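Local coordinates for protein acyl-coenzyme A oxidase acox-1.1 (Caenorhabditis elegans, PDB 5K3H) that catalyses, with FAD, the first step of peroxisomal beta-oxidation, desaturating fatty acid-derived side chains of acyl-CoAs to (2E)-enoyl-CoAs with reduction of oxygen to hydrogen peroxide, at residues B[77-82]-B[110-115]; B[84-89]-B[96-101]; B[58-61]-B[65-68]; B[49-54]-B[102-107]; B[307-312]-B[421-426]. All coordinates share one frame; numbering follows the deposited sequence.

Contact 1: residues B[77-82]-B[110-115]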
# COMPACT_ATOMS: atom_id res chain seq x y z
N ARG B 77 -22.86 -9.77 17.44
CA ARG B 77 -23.07 -11.05 18.10
C ARG B 77 -21.99 -11.33 19.15
O ARG B 77 -22.29 -11.49 20.34
CB ARG B 77 -23.10 -12.16 17.05
CG ARG B 77 -23.56 -13.51 17.57
CD ARG B 77 -23.40 -14.60 16.52
NE ARG B 77 -22.01 -14.90 16.19
CZ ARG B 77 -21.18 -15.55 17.01
NH1 ARG B 77 -21.58 -15.96 18.21
NH2 ARG B 77 -19.93 -15.79 16.64
N LYS B 78 -20.72 -11.37 18.72
CA LYS B 78 -19.61 -11.66 19.63
C LYS B 78 -19.49 -10.62 20.72
O LYS B 78 -19.14 -10.94 21.87
CB LYS B 78 -18.29 -11.75 18.85
CG LYS B 78 -18.28 -12.88 17.88
CD LYS B 78 -16.89 -13.17 17.37
CE LYS B 78 -16.56 -12.19 16.26
NZ LYS B 78 -15.42 -12.66 15.44
N LEU B 79 -19.78 -9.36 20.40
CA LEU B 79 -19.66 -8.31 21.40
C LEU B 79 -20.61 -8.55 22.57
O LEU B 79 -20.21 -8.41 23.74
CB LEU B 79 -19.92 -6.95 20.74
CG LEU B 79 -19.54 -5.66 21.44
CD1 LEU B 79 -18.08 -5.69 21.88
CD2 LEU B 79 -19.75 -4.52 20.46
N THR B 80 -21.86 -8.93 22.30
CA THR B 80 -22.80 -9.18 23.39
C THR B 80 -22.37 -10.39 24.23
O THR B 80 -22.47 -10.36 25.46
CB THR B 80 -24.22 -9.38 22.86
OG1 THR B 80 -24.25 -10.48 21.96
CG2 THR B 80 -24.75 -8.13 22.17
N VAL B 81 -21.87 -11.45 23.58
CA VAL B 81 -21.35 -12.58 24.35
C VAL B 81 -20.19 -12.15 25.24
O VAL B 81 -20.08 -12.59 26.39
CB VAL B 81 -20.95 -13.73 23.42
CG1 VAL B 81 -20.42 -14.89 24.23
CG2 VAL B 81 -22.14 -14.14 22.57
N LEU B 82 -19.30 -11.28 24.72
CA LEU B 82 -18.19 -10.79 25.53
C LEU B 82 -18.67 -10.10 26.80
O LEU B 82 -18.25 -10.45 27.90
CB LEU B 82 -17.31 -9.82 24.73
CG LEU B 82 -16.18 -10.34 23.84
CD1 LEU B 82 -15.41 -9.14 23.23
CD2 LEU B 82 -15.24 -11.32 24.55
N GLY B 110 -12.68 -3.86 13.15
CA GLY B 110 -13.57 -2.98 13.89
C GLY B 110 -14.65 -3.73 14.66
O GLY B 110 -14.82 -4.95 14.55
N ASN B 111 -15.39 -2.96 15.46
CA ASN B 111 -16.59 -3.45 16.11
C ASN B 111 -17.47 -2.25 16.46
O ASN B 111 -17.01 -1.11 16.38
CB ASN B 111 -16.26 -4.31 17.36
CG ASN B 111 -15.72 -3.48 18.51
OD1 ASN B 111 -16.48 -2.97 19.33
ND2 ASN B 111 -14.40 -3.34 18.57
N PRO B 112 -18.75 -2.47 16.78
CA PRO B 112 -19.67 -1.34 17.02
C PRO B 112 -19.31 -0.46 18.20
O PRO B 112 -19.92 0.61 18.37
CB PRO B 112 -21.02 -2.02 17.26
CG PRO B 112 -20.91 -3.32 16.49
CD PRO B 112 -19.49 -3.75 16.66
N MET B 113 -18.41 -0.91 19.07
CA MET B 113 -18.03 -0.14 20.25
C MET B 113 -16.54 0.16 20.25
O MET B 113 -15.96 0.43 21.31
CB MET B 113 -18.45 -0.88 21.52
CG MET B 113 -19.95 -0.90 21.67
SD MET B 113 -20.52 -1.69 23.18
CE MET B 113 -19.77 -0.67 24.46
N ALA B 114 -15.92 0.13 19.08
CA ALA B 114 -14.50 0.41 18.95
C ALA B 114 -14.11 1.77 19.51
O ALA B 114 -13.09 1.91 20.19
CB ALA B 114 -14.06 0.28 17.50
N LEU B 115 -14.91 2.79 19.21
CA LEU B 115 -14.64 4.14 19.67
C LEU B 115 -15.14 4.38 21.10
O LEU B 115 -14.62 5.24 21.81
CB LEU B 115 -15.25 5.18 18.72
CG LEU B 115 -14.35 5.63 17.57
CD1 LEU B 115 -13.16 6.42 18.10
CD2 LEU B 115 -13.89 4.44 16.75

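Contact 2: residues B[84-89]-B[96-101]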
# COMPACT_ATOMS: atom_id res chain seq x y z
N GLN B 84 -21.17 -10.49 28.46
CA GLN B 84 -21.78 -11.50 29.32
C GLN B 84 -20.74 -12.42 29.97
O GLN B 84 -20.78 -12.64 31.19
CB GLN B 84 -22.80 -12.29 28.49
CG GLN B 84 -23.27 -13.60 29.07
CD GLN B 84 -24.15 -14.38 28.08
OE1 GLN B 84 -24.27 -14.01 26.90
NE2 GLN B 84 -24.74 -15.49 28.56
N ARG B 85 -19.79 -12.96 29.20
CA ARG B 85 -18.84 -13.94 29.72
C ARG B 85 -17.48 -13.34 30.08
O ARG B 85 -16.61 -14.08 30.56
CB ARG B 85 -18.63 -15.07 28.72
CG ARG B 85 -19.88 -15.49 27.98
CD ARG B 85 -20.52 -16.69 28.63
NE ARG B 85 -19.56 -17.77 28.81
CZ ARG B 85 -19.37 -18.75 27.93
NH1 ARG B 85 -20.06 -18.75 26.79
NH2 ARG B 85 -18.48 -19.70 28.17
N MET B 86 -17.29 -12.03 29.87
CA MET B 86 -15.97 -11.39 29.97
C MET B 86 -15.20 -11.81 31.23
O MET B 86 -13.99 -12.05 31.16
CB MET B 86 -16.14 -9.87 29.90
CG MET B 86 -14.85 -9.08 29.94
SD MET B 86 -15.16 -7.33 29.69
CE MET B 86 -15.60 -7.31 27.95
N SER B 87 -15.88 -11.86 32.38
CA SER B 87 -15.22 -12.13 33.66
C SER B 87 -14.69 -13.54 33.77
O SER B 87 -13.81 -13.80 34.59
CB SER B 87 -16.16 -11.89 34.83
OG SER B 87 -16.43 -10.53 35.02
N GLU B 88 -15.24 -14.48 32.99
CA GLU B 88 -14.73 -15.84 33.06
C GLU B 88 -13.38 -16.00 32.41
O GLU B 88 -12.76 -17.06 32.56
CB GLU B 88 -15.73 -16.77 32.37
CG GLU B 88 -17.14 -16.67 32.93
CD GLU B 88 -18.16 -17.29 32.01
OE1 GLU B 88 -17.88 -18.38 31.46
OE2 GLU B 88 -19.25 -16.69 31.87
N ILE B 89 -12.89 -14.98 31.72
CA ILE B 89 -11.69 -15.09 30.91
C ILE B 89 -10.60 -14.13 31.38
O ILE B 89 -9.42 -14.49 31.38
CB ILE B 89 -12.02 -14.86 29.42
CG1 ILE B 89 -13.28 -15.66 29.02
CG2 ILE B 89 -10.86 -15.30 28.52
CD1 ILE B 89 -13.94 -15.20 27.72
N GLY B 96 -5.07 -4.45 28.47
CA GLY B 96 -3.97 -5.33 28.15
C GLY B 96 -4.57 -6.71 28.06
O GLY B 96 -4.48 -7.35 27.00
N GLU B 97 -5.24 -7.16 29.12
CA GLU B 97 -6.01 -8.40 29.01
C GLU B 97 -7.22 -8.19 28.11
O GLU B 97 -7.61 -9.10 27.37
CB GLU B 97 -6.44 -8.93 30.39
CG GLU B 97 -5.29 -9.29 31.34
CD GLU B 97 -5.67 -10.31 32.43
OE1 GLU B 97 -6.86 -10.70 32.56
OE2 GLU B 97 -4.76 -10.72 33.19
N LEU B 98 -7.84 -7.02 28.19
CA LEU B 98 -8.97 -6.71 27.32
C LEU B 98 -8.50 -6.42 25.89
O LEU B 98 -9.13 -6.83 24.92
CB LEU B 98 -9.75 -5.51 27.88
CG LEU B 98 -11.00 -4.98 27.19
CD1 LEU B 98 -12.12 -6.02 27.21
CD2 LEU B 98 -11.48 -3.70 27.85
N TYR B 99 -7.36 -5.75 25.75
CA TYR B 99 -6.79 -5.51 24.43
C TYR B 99 -6.53 -6.84 23.72
O TYR B 99 -6.91 -7.03 22.56
CB TYR B 99 -5.52 -4.68 24.58
CG TYR B 99 -4.90 -4.25 23.28
CD1 TYR B 99 -5.56 -3.37 22.44
CD2 TYR B 99 -3.65 -4.72 22.89
CE1 TYR B 99 -5.01 -2.96 21.26
CE2 TYR B 99 -3.08 -4.31 21.70
CZ TYR B 99 -3.77 -3.43 20.88
OH TYR B 99 -3.24 -3.01 19.68
N HIS B 100 -5.90 -7.79 24.42
CA HIS B 100 -5.68 -9.12 23.87
C HIS B 100 -6.99 -9.85 23.59
O HIS B 100 -7.20 -10.38 22.49
CB HIS B 100 -4.80 -9.93 24.82
CG HIS B 100 -4.58 -11.35 24.39
ND1 HIS B 100 -3.97 -11.69 23.20
CD2 HIS B 100 -4.82 -12.52 25.04
CE1 HIS B 100 -3.89 -13.01 23.11
NE2 HIS B 100 -4.40 -13.53 24.21
N LEU B 101 -7.91 -9.85 24.56
CA LEU B 101 -9.20 -10.50 24.37
C LEU B 101 -9.90 -9.99 23.12
O LEU B 101 -10.40 -10.78 22.30
CB LEU B 101 -10.07 -10.27 25.62
CG LEU B 101 -11.53 -10.71 25.65
CD1 LEU B 101 -11.69 -12.22 25.64
CD2 LEU B 101 -12.23 -10.08 26.85

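Contact 3: residues B[58-61]-B[65-68]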
# COMPACT_ATOMS: atom_id res chain seq x y z
N HIS B 58 -15.94 -17.66 18.72
CA HIS B 58 -15.12 -17.82 17.53
C HIS B 58 -15.77 -17.19 16.30
O HIS B 58 -16.99 -16.98 16.25
CB HIS B 58 -14.86 -19.30 17.25
CG HIS B 58 -14.12 -20.00 18.35
ND1 HIS B 58 -13.89 -21.35 18.35
CD2 HIS B 58 -13.52 -19.51 19.47
CE1 HIS B 58 -13.21 -21.68 19.43
NE2 HIS B 58 -12.97 -20.58 20.13
N ASP B 59 -14.94 -16.86 15.31
CA ASP B 59 -15.47 -16.44 14.02
C ASP B 59 -16.35 -17.56 13.48
O ASP B 59 -15.92 -18.71 13.40
CB ASP B 59 -14.34 -16.18 13.02
CG ASP B 59 -13.39 -15.08 13.45
OD1 ASP B 59 -13.75 -14.25 14.32
OD2 ASP B 59 -12.26 -15.05 12.93
N SER B 60 -17.59 -17.22 13.11
CA SER B 60 -18.50 -18.24 12.59
C SER B 60 -18.04 -18.74 11.23
O SER B 60 -18.29 -19.90 10.88
CB SER B 60 -19.94 -17.71 12.50
OG SER B 60 -20.02 -16.52 11.73
N MET B 61 -17.37 -17.90 10.44
CA MET B 61 -16.68 -18.35 9.24
C MET B 61 -15.51 -17.40 8.99
O MET B 61 -15.39 -16.37 9.65
CB MET B 61 -17.63 -18.38 8.04
CG MET B 61 -18.41 -17.12 7.82
SD MET B 61 -19.21 -17.14 6.21
CE MET B 61 -19.43 -18.90 5.96
N TYR B 65 -14.76 -14.12 3.81
CA TYR B 65 -15.92 -14.62 3.08
C TYR B 65 -17.13 -13.72 3.18
O TYR B 65 -17.99 -13.79 2.30
CB TYR B 65 -16.40 -15.98 3.60
CG TYR B 65 -15.52 -17.17 3.41
CD1 TYR B 65 -14.31 -17.09 2.74
CD2 TYR B 65 -15.92 -18.41 3.89
CE1 TYR B 65 -13.51 -18.20 2.58
CE2 TYR B 65 -15.15 -19.52 3.73
CZ TYR B 65 -13.94 -19.42 3.09
OH TYR B 65 -13.19 -20.56 2.94
N MET B 66 -17.20 -12.87 4.21
CA MET B 66 -18.42 -12.20 4.62
C MET B 66 -18.57 -10.84 3.94
O MET B 66 -17.59 -10.11 3.74
CB MET B 66 -18.40 -11.98 6.14
CG MET B 66 -18.35 -13.23 6.99
SD MET B 66 -18.37 -12.71 8.74
CE MET B 66 -18.05 -14.21 9.65
N THR B 67 -19.81 -10.48 3.62
CA THR B 67 -20.08 -9.11 3.22
C THR B 67 -19.94 -8.17 4.42
O THR B 67 -19.84 -8.61 5.58
CB THR B 67 -21.49 -9.00 2.62
OG1 THR B 67 -22.45 -9.30 3.64
CG2 THR B 67 -21.66 -10.01 1.51
N ARG B 68 -19.94 -6.86 4.14
CA ARG B 68 -19.87 -5.87 5.21
C ARG B 68 -21.02 -6.03 6.19
O ARG B 68 -20.84 -5.98 7.41
CB ARG B 68 -19.87 -4.44 4.64
CG ARG B 68 -19.56 -3.43 5.72
CD ARG B 68 -19.56 -1.96 5.29
NE ARG B 68 -19.12 -1.16 6.43
CZ ARG B 68 -19.08 0.16 6.49
NH1 ARG B 68 -19.47 0.91 5.46
NH2 ARG B 68 -18.63 0.74 7.60

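Contact 4: residues B[49-54]-B[102-107]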
# COMPACT_ATOMS: atom_id res chain seq x y z
N ALA B 49 -6.02 -19.99 25.59
CA ALA B 49 -6.44 -21.36 25.87
C ALA B 49 -7.89 -21.39 26.35
O ALA B 49 -8.68 -22.25 25.93
CB ALA B 49 -5.51 -21.98 26.90
N LYS B 50 -8.27 -20.44 27.19
CA LYS B 50 -9.66 -20.40 27.64
C LYS B 50 -10.60 -20.17 26.46
O LYS B 50 -11.63 -20.84 26.34
CB LYS B 50 -9.82 -19.31 28.71
CG LYS B 50 -11.23 -19.17 29.28
CD LYS B 50 -11.70 -20.46 29.96
CE LYS B 50 -13.00 -20.24 30.72
NZ LYS B 50 -13.38 -21.45 31.53
N LEU B 51 -10.26 -19.24 25.57
CA LEU B 51 -11.13 -18.99 24.43
C LEU B 51 -11.28 -20.22 23.53
O LEU B 51 -12.31 -20.40 22.86
CB LEU B 51 -10.60 -17.80 23.63
CG LEU B 51 -10.72 -16.43 24.28
CD1 LEU B 51 -9.78 -15.44 23.58
CD2 LEU B 51 -12.15 -15.93 24.27
N ALA B 52 -10.27 -21.10 23.51
CA ALA B 52 -10.39 -22.31 22.71
C ALA B 52 -11.55 -23.18 23.18
O ALA B 52 -12.06 -24.00 22.40
CB ALA B 52 -9.09 -23.11 22.73
N GLU B 53 -11.97 -23.03 24.44
CA GLU B 53 -13.09 -23.78 25.00
C GLU B 53 -14.42 -23.06 24.83
O GLU B 53 -15.44 -23.58 25.29
CB GLU B 53 -12.90 -24.01 26.50
CG GLU B 53 -11.63 -24.69 26.94
CD GLU B 53 -11.53 -24.77 28.47
OE1 GLU B 53 -12.33 -24.11 29.17
OE2 GLU B 53 -10.62 -25.47 28.97
N ILE B 54 -14.46 -21.89 24.19
CA ILE B 54 -15.70 -21.12 24.11
C ILE B 54 -16.01 -20.88 22.64
O ILE B 54 -15.81 -19.77 22.13
CB ILE B 54 -15.59 -19.78 24.85
CG1 ILE B 54 -15.08 -19.94 26.27
CG2 ILE B 54 -16.92 -19.07 24.89
CD1 ILE B 54 -14.89 -18.59 26.95
N ASN B 102 -9.92 -8.67 22.92
CA ASN B 102 -10.59 -8.13 21.74
C ASN B 102 -9.87 -8.54 20.45
O ASN B 102 -10.53 -8.82 19.45
CB ASN B 102 -10.72 -6.60 21.86
CG ASN B 102 -11.89 -6.16 22.79
OD1 ASN B 102 -12.78 -6.97 23.15
ND2 ASN B 102 -11.88 -4.89 23.18
N ASN B 103 -8.53 -8.59 20.46
CA ASN B 103 -7.79 -9.00 19.26
C ASN B 103 -8.14 -10.42 18.84
O ASN B 103 -8.30 -10.70 17.65
CB ASN B 103 -6.28 -8.91 19.48
CG ASN B 103 -5.77 -7.51 19.63
OD1 ASN B 103 -6.34 -6.56 19.09
ND2 ASN B 103 -4.69 -7.36 20.39
N GLU B 104 -8.21 -11.35 19.81
CA GLU B 104 -8.62 -12.73 19.55
C GLU B 104 -10.05 -12.79 19.04
O GLU B 104 -10.34 -13.45 18.03
CB GLU B 104 -8.51 -13.57 20.83
CG GLU B 104 -7.12 -14.02 21.24
CD GLU B 104 -6.82 -15.47 20.88
OE1 GLU B 104 -7.75 -16.22 20.49
OE2 GLU B 104 -5.63 -15.85 20.95
N VAL B 105 -10.97 -12.14 19.74
CA VAL B 105 -12.39 -12.30 19.47
C VAL B 105 -12.85 -11.34 18.39
O VAL B 105 -13.42 -11.76 17.38
CB VAL B 105 -13.20 -12.15 20.79
CG1 VAL B 105 -14.70 -12.11 20.57
CG2 VAL B 105 -12.89 -13.32 21.71
N LEU B 106 -12.55 -10.05 18.52
CA LEU B 106 -13.13 -9.07 17.61
C LEU B 106 -12.25 -8.77 16.40
O LEU B 106 -12.78 -8.42 15.34
CB LEU B 106 -13.45 -7.77 18.38
CG LEU B 106 -14.51 -7.88 19.51
CD1 LEU B 106 -14.65 -6.61 20.35
CD2 LEU B 106 -15.90 -8.32 18.99
N GLY B 107 -10.92 -8.95 16.51
CA GLY B 107 -10.04 -8.77 15.37
C GLY B 107 -9.67 -7.32 15.12
O GLY B 107 -9.74 -6.47 16.01

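Contact 5: residues B[307-312]-B[421-426]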
# COMPACT_ATOMS: atom_id res chain seq x y z
N SER B 307 4.07 -6.97 13.21
CA SER B 307 4.43 -8.34 13.58
C SER B 307 3.42 -9.36 13.04
O SER B 307 3.81 -10.46 12.63
CB SER B 307 4.58 -8.43 15.10
OG SER B 307 5.09 -9.70 15.50
N TYR B 308 2.11 -9.03 13.00
CA TYR B 308 1.17 -9.90 12.29
C TYR B 308 1.69 -10.21 10.90
O TYR B 308 1.78 -11.38 10.51
CB TYR B 308 -0.22 -9.27 12.13
CG TYR B 308 -1.12 -9.23 13.33
CD1 TYR B 308 -0.92 -10.05 14.44
CD2 TYR B 308 -2.19 -8.33 13.36
CE1 TYR B 308 -1.76 -9.97 15.54
CE2 TYR B 308 -3.04 -8.25 14.46
CZ TYR B 308 -2.81 -9.06 15.54
OH TYR B 308 -3.66 -8.97 16.63
N ALA B 309 2.01 -9.16 10.14
CA ALA B 309 2.40 -9.35 8.74
C ALA B 309 3.70 -10.13 8.62
O ALA B 309 3.83 -10.99 7.74
CB ALA B 309 2.51 -7.99 8.05
N LEU B 310 4.66 -9.90 9.52
CA LEU B 310 5.94 -10.58 9.39
C LEU B 310 5.84 -12.04 9.81
O LEU B 310 6.48 -12.91 9.20
CB LEU B 310 7.00 -9.85 10.21
CG LEU B 310 7.35 -8.47 9.64
CD1 LEU B 310 8.04 -7.63 10.71
CD2 LEU B 310 8.22 -8.62 8.42
N ASN B 311 5.03 -12.35 10.84
CA ASN B 311 4.73 -13.75 11.13
C ASN B 311 4.22 -14.46 9.88
O ASN B 311 4.65 -15.57 9.54
CB ASN B 311 3.70 -13.84 12.25
CG ASN B 311 4.33 -13.85 13.65
OD1 ASN B 311 4.67 -14.90 14.18
ND2 ASN B 311 4.48 -12.67 14.26
N ILE B 312 3.29 -13.83 9.17
CA ILE B 312 2.70 -14.46 8.00
C ILE B 312 3.75 -14.65 6.91
O ILE B 312 3.95 -15.77 6.40
CB ILE B 312 1.51 -13.63 7.49
CG1 ILE B 312 0.39 -13.63 8.54
CG2 ILE B 312 1.06 -14.13 6.10
CD1 ILE B 312 -0.55 -12.45 8.44
N SER B 421 -3.27 -7.69 3.22
CA SER B 421 -3.83 -6.47 2.66
C SER B 421 -4.78 -5.77 3.62
O SER B 421 -4.83 -4.53 3.65
CB SER B 421 -4.55 -6.78 1.34
OG SER B 421 -5.70 -7.58 1.56
N GLU B 422 -5.53 -6.53 4.43
CA GLU B 422 -6.39 -5.94 5.45
C GLU B 422 -5.56 -5.46 6.64
O GLU B 422 -5.84 -4.40 7.21
CB GLU B 422 -7.44 -6.96 5.90
CG GLU B 422 -8.55 -6.41 6.82
CD GLU B 422 -9.51 -5.44 6.14
OE1 GLU B 422 -9.63 -5.47 4.89
OE2 GLU B 422 -10.12 -4.63 6.86
N ILE B 423 -4.52 -6.22 7.02
CA ILE B 423 -3.60 -5.76 8.05
C ILE B 423 -2.99 -4.42 7.66
O ILE B 423 -2.92 -3.49 8.47
CB ILE B 423 -2.51 -6.83 8.32
CG1 ILE B 423 -3.12 -8.11 8.91
CG2 ILE B 423 -1.42 -6.30 9.23
CD1 ILE B 423 -2.21 -9.33 8.76
N TYR B 424 -2.58 -4.28 6.39
CA TYR B 424 -2.04 -3.01 5.91
C TYR B 424 -3.08 -1.90 6.01
O TYR B 424 -2.79 -0.80 6.48
CB TYR B 424 -1.57 -3.17 4.45
CG TYR B 424 -1.10 -1.89 3.77
CD1 TYR B 424 0.17 -1.35 4.05
CD2 TYR B 424 -1.91 -1.23 2.86
CE1 TYR B 424 0.60 -0.19 3.43
CE2 TYR B 424 -1.48 -0.06 2.24
CZ TYR B 424 -0.22 0.46 2.54
OH TYR B 424 0.22 1.63 1.92
N GLY B 425 -4.29 -2.16 5.52
CA GLY B 425 -5.31 -1.12 5.47
C GLY B 425 -5.73 -0.60 6.83
O GLY B 425 -6.04 0.59 6.99
N VAL B 426 -5.82 -1.48 7.82
CA VAL B 426 -6.16 -1.01 9.15
C VAL B 426 -5.00 -0.21 9.74
O VAL B 426 -5.20 0.90 10.26
CB VAL B 426 -6.55 -2.19 10.05
CG1 VAL B 426 -6.84 -1.69 11.46
CG2 VAL B 426 -7.74 -2.91 9.44

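Contact 1: residues B[77-82]-B[110-115]
OD1 of N111 accepts a hydrogen bond of 2.8 Å from the backbone N of M113. The same oxygen faces helix 68-85, where CD2 of L79 lies 3.8 Å from OD1 of N111. The bond makes an Asx turn at the head of a type I beta turn, N111 to A114, that leads into helix 114-127. The backbone N of A114 closes that turn on O of N111 at 3.2 Å. The Asx bond is bent, 146° at the hydrogen, and N of M113 sits above the plane of the N111 amide. A chi1 of 71° places CG of N111 between its backbone N and carbonyl carbon, which folds the amide back over the turn. Across the contact, L79 does all the touching from the helix. Its CG is anti to the backbone N (chi1 -165°), and this carries CD2 out to the turn. The side chains of L79 and N111 cross at about a right angle. CD2 of L79 also meets CD of P112 at 3.9 Å. The second subunit packs here too: its L662 lies on P112 and its M665 on M113. A valine in place of N111 has no OD1, and the backbone N of M113 would probably be left without its side-chain acceptor. CD2 of L79 meets the M113 chain at a slant, close to CB, CG and SD, and nearest to CG of M113 at 3.8 Å.

Contact 2: residues B[84-89]-B[96-101]
M86 and L98 have their CA atoms 8.8 Å apart, and I89 and L101 theirs 8.4 Å apart. The first segment continues helix 68-85 through residues that keep helical backbone angles as far as E88. The second is the start of helix 97-105, with G96 at the N-cap position. The side chains that meet are all apolar. M86 reaches across with CG anti to the backbone N (chi1 -178°), then bends at its last torsion. Its methyl CE comes to 3.8 Å from CD1 of L98. Nearer its base, CG of M86 lies 4.2 Å from CD2 of L101. L101 uses its other methyl for I89, with CD1 of I89 at 4.3 Å from CD1 of L101. Thus the two branches of L101 serve two different neighbours. On the first segment, NE of R85 bonds to OE1 of E88 at 3.2 Å in a salt bridge. OE1 lies in the guanidinium plane; NE approaches it from the syn side, tilted out of the carboxylate plane. R43 of helix 38-52 joins both segments: it forms a salt bridge with E97 and a hydrogen bond to O of I89. I89 also packs on I47 and L51 of that helix. The arrangement is a helix-loop-helix hairpin: two successive helices, running roughly antiparallel and joined by a short connection, in the helical N-terminal part of the acyl-CoA oxidase fold.

Contact 3: residues B[58-61]-B[65-68]
M61 and M66 meet because their first torsions turn the two chains into each other. In M61, CG lies between the backbone N and the carbonyl carbon (chi1 51°), and the chain bends again at chi3. In M66, CG is anti to the carbonyl carbon (chi1 -62°), and the rest of the chain runs extended. This straight chain delivers CE of M66 to the base of M61, 3.5 Å from CG of M61. The same methyl is 3.4 Å from the backbone O of M61 and 3.7 Å from OG of S60. The two methionines cross obliquely, and CG of M66 also approaches CG of M61 at 4.0 Å. The end of M61 goes on to Y65. SD of M61 lies 4.0 Å from CB of Y65. CE of M61 comes to the edge of the Y65 ring, near its plane, 4.1 Å from CD2 of Y65. The ring of Y65 also meets W643, and its OH is hydrogen-bonded to O of W643. An alanine at M66 lacks the extended thioether, and M61 would probably lose the chain it lies against, leaving its CG and the OG of S60 with a gap beside them. D59 adds salt bridges to K78 and R626. T67 packs on T67 of the second subunit. The segments lie in the connection between helix 38-52 and helix 68-85, the second running into the start of the latter. T67 is the N-cap of that helix: its OG1 caps a backbone N, and its own N bonds to OE1 of E70, consistent with a capping box.

Contact 4: residues B[49-54]-B[102-107]
L51 makes the apolar contact, with one methyl for each of two neighbours on helix 97-105. CD1 of L51 lies 3.6 Å from CB of E104 and 3.8 Å from CG of E104. CD2 of L51 meets CG2 of V105 at 3.7 Å. The chains of L51 and V105 stand at about a right angle. L51 has CG anti to the carbonyl carbon (chi1 -70°), which points its fork at the other helix. E104 is bent at chi2 (-102°), and its acid group turns back beside the same methyl, with OE1 of E104 3.8 Å from CD1 of L51. The contact joins helix 38-52 to helix 97-105, two helices of the N-terminal domain. The side-chain polar bonds of E104 reach outside both segments. OE1 of the buried E104 forms a salt bridge with R623, and OE2 is hydrogen-bonded to S621 and T48. Both oxygens of the buried carboxylate are therefore satisfied. Among the backbone bonds, N of I54 bonds to O of L51 at 2.9 Å. The same O also receives NE2 of H58. N103 and E104 offer their carbonyl oxygens to R626.

Contact 5: residues B[307-312]-B[421-426]
Y308 touches I423 with CB, and its flat ring is turned to other partners. The ring meets F620 edge-to-face, a T-shaped pair, and OH of Y308 is hydrogen-bonded to OE2 of E624. The other flat group on this helix is the amide of N311. Its ND2 bonds to O of S307 at 2.8 Å, nearly straight at 168°, with the oxygen in the amide plane. The backbone N of N311 reaches the same oxygen at 2.9 Å from the opposite face of its carbonyl plane. The contact itself is apolar. CD1 of I423 meets CD1 of I312 tip to tip at 3.5 Å. The same methyl lies 3.9 Å from CB of Y308. On the other branch, CG2 of I423 faces CB of A309 at 4.4 Å. CG1 of I423 is anti to the carbonyl carbon (chi1 -65°), which sends CD1 between Y308 and I312, one turn apart on the facing helix. The two segments run nearly antiparallel, their axes at 163° and 9.9 Å apart at closest. They belong to the C-alpha1 part of the acyl-CoA oxidase fold, an all-helical region. A309 also packs on I402 and A405 of helix 382-408, the helix that carries the ATP-binding residue Q404. At the other helix the second subunit comes in: O of G425 is hydrogen-bonded to OH of Y414 of that subunit. The CA atoms of A309 and I423 are 7.0 Å apart.

In the fold
From the N terminus, contact 4 opens at 49-54 and closes at 102-107. Contact 3 lies within that span and closes a short bend before helix 68-85. Contact 1 opens on helix 68-85 and closes at 110-115, past the end of contact 4, and the two cross. Contact 2 falls within the spans of both and closes the connection from helix 68-85 to helix 97-105. These four tie the helices of the N-terminal region together; K78 joins contacts 1, 3 and 4 through D59 and O of V105. Contact 5 comes later and closes a loop of 108 residues in the C-alpha1 region. It touches contact 4 where Y308 meets N103.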